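Local coordinates for protein eukaryotic Translation Initiation 4E (PDB 3HXI) that binds the 7-methylguanosine cap of mRNA, presumably to start translation, and is bound on its other side by a 4E-BP peptide, at residues F98-W112 with G152-T164. Numbering follows the deposited sequence.
Sequences FLWDELLMLLIGSDW and GRRIKERLELEDT
R154 NH1 donates to the backbone O of D111 over 2.9 Å, a somewhat bent bond (142°) with the oxygen in the plane of the guanidinium. Two acids hold the rest of the R154 guanidinium: E157 OE1 takes NE and D113 takes NH2; the carboxylate of D111 itself turns to R158. That last salt bridge, R158 NH2 to D111 OD2 at 3.3 Å, is fairly straight, but the donor comes from above the carboxylate plane. With CG anti to the backbone N (chi1 176°), R154 CG lies 3.8 Å from W112 CE3; the bend at chi2 puts CD over the centre of the R158 guanidinium, and that at chi3 turns the head to D111. It is this aliphatic stem that meets the indole. L106 fits between the two arginine stems, CD1 on R154 CG (3.7 Å) and CD2 near R158 CG. Below this polar rim, L159 pushes CD1 against the backbone N of L103 (3.7 Å), while L99 CD2 spans L159 CB and L161 CD2. At the far end the F98 ring turns its edge to L159 O and carries E102 CG over one face. A water donates to both E102 OE1 and R158 O; E102 OE1 also meets a basic side chain of the bound peptide. L103 and I155 continue down to V137 of strand 134-139. The axes of 98-108 and 152-159 approach to 9.4 Å at 133°; helices 96-108 and 145-159 thus pack side by side on the curved antiparallel sheet, the convex helical back of the eIF4E fold, where 4E-BP docks away from the cap pocket.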
loop_
_atom_site.group_PDB
_atom_site.type_symbol
_atom_site.label_atom_id
_atom_site.label_comp_id
_atom_site.label_asym_id
_atom_site.label_seq_id
_atom_site.Cartn_x
_atom_site.Cartn_y
_atom_site.Cartn_z
ATOM N N PHE A 98 11.428 5.790 -4.006
ATOM C CA PHE A 98 10.710 7.036 -3.658
ATOM C C PHE A 98 9.204 6.770 -3.545
ATOM O O PHE A 98 8.571 7.137 -2.539
ATOM C CB PHE A 98 11.006 8.132 -4.707
ATOM C CG PHE A 98 10.213 9.397 -4.517
ATOM C CD1 PHE A 98 10.637 10.371 -3.598
ATOM C CD2 PHE A 98 9.044 9.618 -5.247
ATOM C CE1 PHE A 98 9.892 11.548 -3.410
ATOM C CE2 PHE A 98 8.292 10.787 -5.078
ATOM C CZ PHE A 98 8.710 11.756 -4.159
ATOM N N LEU A 99 8.630 6.137 -4.564
ATOM C CA LEU A 99 7.182 5.857 -4.565
ATOM C C LEU A 99 6.763 5.062 -3.328
ATOM O O LEU A 99 5.794 5.413 -2.656
ATOM C CB LEU A 99 6.760 5.064 -5.814
ATOM C CG LEU A 99 6.808 5.792 -7.162
ATOM C CD1 LEU A 99 6.362 4.849 -8.279
ATOM C CD2 LEU A 99 5.932 7.063 -7.154
ATOM N N TRP A 100 7.492 3.993 -3.050
ATOM C CA TRP A 100 7.176 3.128 -1.897
ATOM C C TRP A 100 7.365 3.854 -0.586
ATOM O O TRP A 100 6.480 3.831 0.260
ATOM C CB TRP A 100 8.030 1.874 -1.929
ATOM C CG TRP A 100 7.612 0.758 -1.008
ATOM C CD1 TRP A 100 8.416 0.116 -0.120
ATOM C CD2 TRP A 100 6.313 0.136 -0.903
ATOM N NE1 TRP A 100 7.705 -0.881 0.538
ATOM C CE2 TRP A 100 6.416 -0.881 0.079
ATOM C CE3 TRP A 100 5.080 0.341 -1.532
ATOM C CZ2 TRP A 100 5.319 -1.699 0.450
ATOM C CZ3 TRP A 100 3.981 -0.474 -1.163
ATOM C CH2 TRP A 100 4.119 -1.480 -0.177
ATOM N N ASP A 101 8.510 4.514 -0.408
ATOM C CA ASP A 101 8.747 5.267 0.831
ATOM C C ASP A 101 7.722 6.386 1.067
ATOM O O ASP A 101 7.251 6.546 2.175
ATOM C CB ASP A 101 10.154 5.865 0.867
ATOM C CG ASP A 101 11.249 4.811 0.996
ATOM O OD1 ASP A 101 10.942 3.620 1.272
ATOM O OD2 ASP A 101 12.443 5.194 0.823
ATOM N N GLU A 102 7.383 7.155 0.032
ATOM C CA GLU A 102 6.389 8.226 0.179
ATOM C C GLU A 102 5.017 7.641 0.509
ATOM O O GLU A 102 4.256 8.194 1.334
ATOM C CB GLU A 102 6.276 9.053 -1.109
ATOM C CG GLU A 102 7.516 9.902 -1.423
ATOM C CD GLU A 102 7.885 10.849 -0.282
ATOM O OE1 GLU A 102 6.997 11.537 0.276
ATOM O OE2 GLU A 102 9.082 10.932 0.022
ATOM N N LEU A 103 4.692 6.542 -0.160
ATOM C CA LEU A 103 3.403 5.900 0.055
ATOM C C LEU A 103 3.280 5.420 1.502
ATOM O O LEU A 103 2.276 5.705 2.178
ATOM C CB LEU A 103 3.158 4.758 -0.935
ATOM C CG LEU A 103 1.714 4.198 -0.951
ATOM C CD1 LEU A 103 0.711 5.290 -1.339
ATOM C CD2 LEU A 103 1.591 2.983 -1.859
ATOM N N LEU A 104 4.300 4.720 1.984
ATOM C CA LEU A 104 4.269 4.177 3.332
ATOM C C LEU A 104 4.294 5.273 4.394
ATOM O O LEU A 104 3.619 5.169 5.405
ATOM C CB LEU A 104 5.411 3.165 3.535
ATOM C CG LEU A 104 5.437 1.935 2.617
ATOM C CD1 LEU A 104 6.393 0.921 3.211
ATOM C CD2 LEU A 104 4.037 1.306 2.343
ATOM N N MET A 105 5.043 6.349 4.137
ATOM C CA MET A 105 5.031 7.500 5.032
ATOM C C MET A 105 3.612 8.085 5.154
ATOM O O MET A 105 3.143 8.367 6.254
ATOM C CB MET A 105 6.038 8.559 4.597
ATOM C CG MET A 105 7.480 8.235 5.026
ATOM S SD MET A 105 8.577 9.673 4.817
ATOM C CE MET A 105 8.562 9.885 3.040
ATOM N N LEU A 106 2.934 8.242 4.024
ATOM C CA LEU A 106 1.574 8.766 4.006
ATOM C C LEU A 106 0.660 7.860 4.843
ATOM O O LEU A 106 -0.134 8.348 5.649
ATOM C CB LEU A 106 1.080 8.898 2.561
ATOM C CG LEU A 106 -0.412 9.168 2.306
ATOM C CD1 LEU A 106 -0.918 10.435 3.006
ATOM C CD2 LEU A 106 -0.694 9.198 0.806
ATOM N N LEU A 107 0.806 6.548 4.683
ATOM C CA LEU A 107 -0.040 5.596 5.417
ATOM C C LEU A 107 0.279 5.527 6.911
ATOM O O LEU A 107 -0.620 5.693 7.726
ATOM C CB LEU A 107 0.002 4.199 4.804
ATOM C CG LEU A 107 -1.075 3.883 3.755
ATOM C CD1 LEU A 107 -0.922 4.763 2.529
ATOM C CD2 LEU A 107 -1.048 2.400 3.363
ATOM N N ILE A 108 1.536 5.276 7.269
ATOM C CA ILE A 108 1.888 5.060 8.689
ATOM C C ILE A 108 1.809 6.375 9.474
ATOM O O ILE A 108 1.493 6.380 10.665
ATOM C CB ILE A 108 3.294 4.390 8.876
ATOM C CG1 ILE A 108 4.425 5.329 8.442
ATOM C CG2 ILE A 108 3.383 3.018 8.141
ATOM C CD1 ILE A 108 5.204 5.882 9.658
ATOM N N GLY A 109 2.084 7.491 8.797
ATOM C CA GLY A 109 1.956 8.809 9.420
ATOM C C GLY A 109 0.510 9.275 9.471
ATOM O O GLY A 109 0.221 10.331 10.053
ATOM N N SER A 110 -0.392 8.507 8.848
ATOM C CA SER A 110 -1.820 8.860 8.724
ATOM C C SER A 110 -2.016 10.308 8.270
ATOM O O SER A 110 -2.810 11.047 8.857
ATOM C CB SER A 110 -2.570 8.602 10.047
ATOM O OG SER A 110 -3.982 8.694 9.866
ATOM N N ASP A 111 -1.309 10.711 7.217
ATOM C CA ASP A 111 -1.300 12.123 6.819
ATOM C C ASP A 111 -2.437 12.454 5.845
ATOM O O ASP A 111 -2.215 13.001 4.762
ATOM C CB ASP A 111 0.070 12.565 6.273
ATOM C CG ASP A 111 0.251 14.070 6.340
ATOM O OD1 ASP A 111 -0.456 14.698 7.160
ATOM O OD2 ASP A 111 1.081 14.620 5.589
ATOM N N TRP A 112 -3.647 12.074 6.254
ATOM C CA TRP A 112 -4.888 12.315 5.522
ATOM C C TRP A 112 -5.546 13.480 6.219
ATOM O O TRP A 112 -5.345 13.662 7.411
ATOM C CB TRP A 112 -5.827 11.096 5.625
ATOM C CG TRP A 112 -5.140 9.807 5.296
ATOM C CD1 TRP A 112 -4.651 8.882 6.182
ATOM C CD2 TRP A 112 -4.812 9.322 3.990
ATOM N NE1 TRP A 112 -4.067 7.845 5.507
ATOM C CE2 TRP A 112 -4.139 8.085 4.162
ATOM C CE3 TRP A 112 -5.029 9.804 2.690
ATOM C CZ2 TRP A 112 -3.671 7.321 3.079
ATOM C CZ3 TRP A 112 -4.554 9.049 1.608
ATOM C CH2 TRP A 112 -3.898 7.812 1.811
ATOM N N GLY A 152 -7.466 9.085 -3.137
ATOM C CA GLY A 152 -6.788 8.983 -4.424
ATOM C C GLY A 152 -6.052 10.267 -4.750
ATOM O O GLY A 152 -4.905 10.228 -5.203
ATOM N N ARG A 153 -6.708 11.406 -4.493
ATOM C CA ARG A 153 -6.100 12.710 -4.755
ATOM C C ARG A 153 -4.841 12.930 -3.917
ATOM O O ARG A 153 -3.811 13.371 -4.450
ATOM C CB ARG A 153 -7.125 13.840 -4.568
ATOM C CG ARG A 153 -8.114 13.927 -5.734
ATOM C CD ARG A 153 -9.052 15.122 -5.659
ATOM N NE ARG A 153 -10.312 14.788 -4.992
ATOM C CZ ARG A 153 -10.616 15.103 -3.736
ATOM N NH1 ARG A 153 -11.784 14.741 -3.244
ATOM N NH2 ARG A 153 -9.765 15.784 -2.971
ATOM N N ARG A 154 -4.910 12.590 -2.636
ATOM C CA ARG A 154 -3.761 12.710 -1.720
ATOM C C ARG A 154 -2.593 11.796 -2.108
ATOM O O ARG A 154 -1.433 12.197 -1.993
ATOM C CB ARG A 154 -4.222 12.463 -0.268
ATOM C CG ARG A 154 -3.129 12.457 0.823
ATOM C CD ARG A 154 -2.343 13.768 0.943
ATOM N NE ARG A 154 -3.183 14.967 0.914
ATOM C CZ ARG A 154 -3.724 15.551 1.986
ATOM N NH1 ARG A 154 -3.519 15.062 3.202
ATOM N NH2 ARG A 154 -4.471 16.648 1.842
ATOM N N ILE A 155 -2.898 10.569 -2.547
ATOM C CA ILE A 155 -1.863 9.633 -3.031
ATOM C C ILE A 155 -1.106 10.267 -4.206
ATOM O O ILE A 155 0.139 10.225 -4.255
ATOM C CB ILE A 155 -2.477 8.282 -3.467
ATOM C CG1 ILE A 155 -2.990 7.489 -2.261
ATOM C CG2 ILE A 155 -1.453 7.391 -4.216
ATOM C CD1 ILE A 155 -3.757 6.190 -2.649
ATOM N N LYS A 156 -1.848 10.840 -5.158
ATOM C CA LYS A 156 -1.226 11.420 -6.354
ATOM C C LYS A 156 -0.323 12.572 -5.975
ATOM O O LYS A 156 0.774 12.725 -6.526
ATOM C CB LYS A 156 -2.262 11.904 -7.378
ATOM C CG LYS A 156 -3.143 10.816 -7.930
ATOM C CD LYS A 156 -3.735 11.196 -9.285
ATOM C CE LYS A 156 -2.746 10.959 -10.424
ATOM N NZ LYS A 156 -3.221 11.647 -11.650
ATOM N N GLU A 157 -0.779 13.378 -5.020
ATOM C CA GLU A 157 0.008 14.519 -4.543
ATOM C C GLU A 157 1.301 14.034 -3.928
ATOM O O GLU A 157 2.376 14.461 -4.329
ATOM C CB GLU A 157 -0.784 15.345 -3.542
ATOM C CG GLU A 157 -1.903 16.151 -4.181
ATOM C CD GLU A 157 -2.902 16.706 -3.173
ATOM O OE1 GLU A 157 -2.792 16.386 -1.966
ATOM O OE2 GLU A 157 -3.811 17.459 -3.595
ATOM N N ARG A 158 1.198 13.097 -2.990
ATOM C CA ARG A 158 2.363 12.682 -2.227
ATOM C C ARG A 158 3.355 11.906 -3.085
ATOM O O ARG A 158 4.569 12.020 -2.891
ATOM C CB ARG A 158 1.964 11.874 -0.983
ATOM C CG ARG A 158 1.261 12.682 0.095
ATOM C CD ARG A 158 2.185 13.662 0.830
ATOM N NE ARG A 158 1.424 14.327 1.892
ATOM C CZ ARG A 158 0.617 15.385 1.727
ATOM N NH1 ARG A 158 0.450 15.958 0.535
ATOM N NH2 ARG A 158 -0.038 15.873 2.771
ATOM N N LEU A 159 2.837 11.141 -4.044
ATOM C CA LEU A 159 3.690 10.356 -4.937
ATOM C C LEU A 159 4.110 11.112 -6.194
ATOM O O LEU A 159 4.900 10.603 -6.986
ATOM C CB LEU A 159 3.051 9.016 -5.256
ATOM C CG LEU A 159 3.232 7.906 -4.215
ATOM C CD1 LEU A 159 2.762 8.307 -2.792
ATOM C CD2 LEU A 159 2.495 6.667 -4.679
ATOM N N GLU A 160 3.599 12.344 -6.338
ATOM C CA GLU A 160 3.920 13.224 -7.466
ATOM C C GLU A 160 3.614 12.504 -8.787
ATOM O O GLU A 160 4.422 12.491 -9.723
ATOM C CB GLU A 160 5.382 13.715 -7.397
ATOM C CG GLU A 160 5.758 14.332 -6.036
ATOM C CD GLU A 160 7.140 14.982 -6.007
ATOM O OE1 GLU A 160 7.899 14.869 -6.988
ATOM O OE2 GLU A 160 7.466 15.628 -4.987
ATOM N N LEU A 161 2.429 11.897 -8.833
ATOM C CA LEU A 161 1.999 11.105 -9.976
ATOM C C LEU A 161 1.365 11.950 -11.061
ATOM O O LEU A 161 0.603 12.875 -10.788
ATOM C CB LEU A 161 0.992 10.037 -9.554
ATOM C CG LEU A 161 1.377 9.043 -8.469
ATOM C CD1 LEU A 161 0.223 8.067 -8.242
ATOM C CD2 LEU A 161 2.657 8.265 -8.816
ATOM N N GLU A 162 1.663 11.586 -12.301
ATOM C CA GLU A 162 1.132 12.305 -13.442
ATOM C C GLU A 162 0.056 11.506 -14.164
ATOM O O GLU A 162 -0.999 12.046 -14.498
ATOM C CB GLU A 162 2.283 12.728 -14.359
ATOM C CG GLU A 162 2.926 14.027 -13.855
ATOM C CD GLU A 162 4.239 14.347 -14.517
ATOM O OE1 GLU A 162 4.298 14.330 -15.766
ATOM O OE2 GLU A 162 5.215 14.624 -13.786
ATOM N N ASP A 163 0.311 10.219 -14.364
ATOM C CA ASP A 163 -0.610 9.352 -15.066
ATOM C C ASP A 163 -1.837 9.052 -14.217
ATOM O O ASP A 163 -1.780 9.106 -12.975
ATOM C CB ASP A 163 0.073 8.046 -15.460
ATOM C CG ASP A 163 1.146 8.246 -16.494
ATOM O OD1 ASP A 163 1.359 9.397 -16.897
ATOM O OD2 ASP A 163 1.753 7.258 -16.919
ATOM N N THR A 164 -2.924 8.721 -14.908
ATOM C CA THR A 164 -4.186 8.378 -14.277
ATOM C C THR A 164 -4.040 7.183 -13.351
ATOM O O THR A 164 -3.409 6.162 -13.714
ATOM C CB THR A 164 -5.243 8.034 -15.343
ATOM O OG1 THR A 164 -5.423 9.165 -16.190
ATOM C CG2 THR A 164 -6.583 7.649 -14.699
HETATM O O HOH W 1 6.074 13.569 -1.253
#